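Local coordinates for putative epoxide hydrolase protein (Klebsiella pneumoniae subsp. pneumoniae, PDB 5BOV), which is a putative epoxide hydrolase of the alpha/beta hydrolase fold that may instead act as a monoacylglycerol lipase, at residues Gln32-Leu37 with Pro52-Lys57. Residues are numbered along the deposited sequence; the frame is centred on the assembly and turned at random.
Sequences QPVILL and PALAQK
L54 reaches from helix 50-56 onto strand 32-37, where its CD1 methyl meets two side chains, V34 and L36. CD1 of L54 lies 4.4 Å from CG1 of V34, and CD1 of L36 approaches that same L54 methyl to 4.4 Å as well. The leucine therefore touches both strand residues through a single methyl, while its CD2 stands farther back from V34 and L36. CD1 continues the chain outward from CA of L54 (chi2 167°), which carries it to the strand across a CA-CA gap of 8.6 Å to V34. L36 answers in kind: CD1 is also its extended branch, with chi2 173°. The packed part of the contact is this buried cluster of V34, L36 and L54. Beneath L54 the two strand side chains abut each other, CG1 of V34 lying 3.6 Å from CD2 of L36, and V298 of helix 291-303 touches both V34 and L54, closing the same layer. I35 and L37 serve the other face of the sheet against M96 and I92 of helix 85-98. The facing segments themselves pack lightly, burying 91 Å² in all. On the solvent side lie Q56 and K57, both exposed, where K57 N makes weak bonds to the carbonyls of A53 and L54. The contact belongs to the right-handed beta-alpha-beta crossover of strand 32-37, helix 50-56 and strand 59-74 in the alpha/beta hydrolase core. With three buried hydrocarbon side chains, it implies cohesion through dispersion and water exclusion: this contact supplies no directional bond between the two segments, so its hold on the helix is by shape and apolar burial.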
ATOM      1  N   GLN A  32     -14.003 -11.378  11.807  1.00 12.20           N
ATOM      2  CA  GLN A  32     -12.607 -11.603  11.409  1.00 11.07           C
ATOM      3  C   GLN A  32     -12.034 -10.276  10.947  1.00 10.35           C
ATOM      4  O   GLN A  32     -12.517  -9.718   9.991  1.00  9.89           O
ATOM      5  CB  GLN A  32     -12.568 -12.605  10.241  1.00 11.10           C
ATOM      6  CG  GLN A  32     -11.159 -12.771   9.604  1.00 11.12           C
ATOM      7  CD  GLN A  32     -10.080 -13.205  10.556  1.00 11.61           C
ATOM      8  OE1 GLN A  32     -10.223 -14.235  11.203  1.00 12.68           O
ATOM      9  NE2 GLN A  32      -8.961 -12.490  10.590  1.00 12.03           N
ATOM     10  N   PRO A  33     -10.908  -9.840  11.535  1.00 10.14           N
ATOM     11  CA  PRO A  33     -10.346  -8.565  11.051  1.00  9.44           C
ATOM     12  C   PRO A  33      -9.623  -8.668   9.703  1.00  8.88           C
ATOM     13  O   PRO A  33      -8.878  -9.607   9.476  1.00  8.78           O
ATOM     14  CB  PRO A  33      -9.327  -8.154  12.189  1.00  9.92           C
ATOM     15  CG  PRO A  33      -9.748  -8.973  13.373  1.00 11.13           C
ATOM     16  CD  PRO A  33     -10.327 -10.230  12.837  1.00 10.74           C
ATOM     17  N   VAL A  34      -9.821  -7.629   8.874  1.00  8.39           N
ATOM     18  CA  VAL A  34      -9.139  -7.438   7.608  1.00  8.02           C
ATOM     19  C   VAL A  34      -8.623  -5.994   7.572  1.00  7.90           C
ATOM     20  O   VAL A  34      -9.382  -5.092   7.918  1.00  7.96           O
ATOM     21  CB  VAL A  34     -10.120  -7.594   6.412  1.00  8.63           C
ATOM     22  CG1 VAL A  34      -9.406  -7.466   5.103  1.00  8.55           C
ATOM     23  CG2 VAL A  34     -10.871  -8.895   6.471  1.00  9.09           C
ATOM     24  N   ILE A  35      -7.358  -5.806   7.193  1.00  7.89           N
ATOM     25  CA  ILE A  35      -6.738  -4.485   7.105  1.00  8.04           C
ATOM     26  C   ILE A  35      -6.343  -4.278   5.649  1.00  7.62           C
ATOM     27  O   ILE A  35      -5.628  -5.116   5.069  1.00  7.09           O
ATOM     28  CB  ILE A  35      -5.522  -4.328   8.049  1.00  9.16           C
ATOM     29  CG1 ILE A  35      -5.967  -4.610   9.500  1.00 10.01           C
ATOM     30  CG2 ILE A  35      -4.928  -2.927   7.888  1.00  9.43           C
ATOM     31  CD1 ILE A  35      -4.832  -4.602  10.493  1.00 10.86           C
ATOM     32  N   LEU A  36      -6.880  -3.208   5.069  1.00  7.25           N
ATOM     33  CA  LEU A  36      -6.764  -2.945   3.637  1.00  7.07           C
ATOM     34  C   LEU A  36      -5.878  -1.725   3.510  1.00  7.07           C
ATOM     35  O   LEU A  36      -6.227  -0.637   3.951  1.00  6.85           O
ATOM     36  CB  LEU A  36      -8.146  -2.676   3.016  1.00  7.38           C
ATOM     37  CG  LEU A  36      -9.182  -3.809   3.196  1.00  7.43           C
ATOM     38  CD1 LEU A  36     -10.558  -3.342   2.695  1.00  7.75           C
ATOM     39  CD2 LEU A  36      -8.744  -5.099   2.521  1.00  7.38           C
ATOM     40  N   LEU A  37      -4.787  -1.878   2.725  1.00  6.83           N
ATOM     41  CA  LEU A  37      -3.778  -0.831   2.631  1.00  7.11           C
ATOM     42  C   LEU A  37      -3.651  -0.297   1.225  1.00  6.99           C
ATOM     43  O   LEU A  37      -3.386  -1.053   0.241  1.00  6.46           O
ATOM     44  CB  LEU A  37      -2.439  -1.415   3.098  1.00  7.40           C
ATOM     45  CG  LEU A  37      -2.371  -1.956   4.524  1.00  7.78           C
ATOM     46  CD1 LEU A  37      -0.988  -2.522   4.816  1.00  8.22           C
ATOM     47  CD2 LEU A  37      -2.760  -0.918   5.576  1.00  8.10           C
ATOM     48  N   PRO A  52     -17.232  -2.135   2.448  1.00  9.23           N
ATOM     49  CA  PRO A  52     -18.553  -2.412   2.920  1.00  9.50           C
ATOM     50  C   PRO A  52     -19.023  -3.776   2.451  1.00  9.51           C
ATOM     51  O   PRO A  52     -19.834  -4.389   3.154  1.00  9.58           O
ATOM     52  CB  PRO A  52     -19.414  -1.297   2.304  1.00  9.84           C
ATOM     53  CG  PRO A  52     -18.467  -0.199   1.976  1.00 10.36           C
ATOM     54  CD  PRO A  52     -17.155  -0.818   1.765  1.00  9.81           C
ATOM     55  N   ALA A  53     -18.532  -4.242   1.303  1.00  9.17           N
ATOM     56  CA  ALA A  53     -18.917  -5.576   0.828  1.00  9.44           C
ATOM     57  C   ALA A  53     -18.390  -6.635   1.790  1.00  9.45           C
ATOM     58  O   ALA A  53     -19.111  -7.590   2.138  1.00  9.96           O
ATOM     59  CB  ALA A  53     -18.340  -5.854  -0.556  1.00  9.84           C
ATOM     60  N   LEU A  54     -17.174  -6.502   2.237  1.00  8.97           N
ATOM     61  CA  LEU A  54     -16.613  -7.435   3.266  1.00  8.89           C
ATOM     62  C   LEU A  54     -17.349  -7.318   4.584  1.00  9.18           C
ATOM     63  O   LEU A  54     -17.616  -8.345   5.262  1.00  9.08           O
ATOM     64  CB  LEU A  54     -15.151  -7.169   3.442  1.00  8.64           C
ATOM     65  CG  LEU A  54     -14.232  -7.633   2.311  1.00  8.54           C
ATOM     66  CD1 LEU A  54     -12.846  -7.049   2.437  1.00  8.56           C
ATOM     67  CD2 LEU A  54     -14.125  -9.140   2.234  1.00  9.23           C
ATOM     68  N   ALA A  55     -17.642  -6.096   4.994  1.00  9.73           N
ATOM     69  CA  ALA A  55     -18.392  -5.898   6.235  1.00 10.24           C
ATOM     70  C   ALA A  55     -19.734  -6.589   6.240  1.00 11.25           C
ATOM     71  O   ALA A  55     -20.146  -7.212   7.234  1.00 12.41           O
ATOM     72  CB  ALA A  55     -18.577  -4.427   6.545  1.00 10.34           C
ATOM     73  N   GLN A  56     -20.439  -6.528   5.114  1.00 11.42           N
ATOM     74  CA  GLN A  56     -21.752  -7.228   4.943  1.00 12.89           C
ATOM     75  C   GLN A  56     -21.660  -8.720   4.962  1.00 12.00           C
ATOM     76  O   GLN A  56     -22.613  -9.387   5.319  1.00 12.33           O
ATOM     77  CB  GLN A  56     -22.411  -6.707   3.715  1.00 16.10           C
ATOM     78  CG  GLN A  56     -23.765  -7.255   3.387  1.00 22.43           C
ATOM     79  CD  GLN A  56     -24.450  -6.526   2.241  1.00 28.19           C
ATOM     80  OE1 GLN A  56     -23.847  -5.627   1.590  1.00 39.81           O
ATOM     81  NE2 GLN A  56     -25.687  -6.922   1.962  1.00 31.24           N
ATOM     82  N   LYS A  57     -20.495  -9.263   4.644  1.00 11.19           N
ATOM     83  CA  LYS A  57     -20.220 -10.692   4.704  0.70 11.19           C
ATOM     84  C   LYS A  57     -19.575 -11.137   6.042  1.00 11.19           C
ATOM     85  O   LYS A  57     -19.167 -12.280   6.200  1.00 11.55           O
ATOM     86  CB  LYS A  57     -19.295 -11.084   3.546  0.70 11.35           C
ATOM     87  CG  LYS A  57     -20.003 -11.117   2.142  0.70 12.05           C
ATOM     88  CD  LYS A  57     -20.760 -12.456   1.825  0.70 12.81           C
ATOM     89  CE  LYS A  57     -21.915 -12.543   0.817  0.70 13.37           C
ATOM     90  NZ  LYS A  57     -22.296 -13.951   0.616  0.70 13.74           N
TER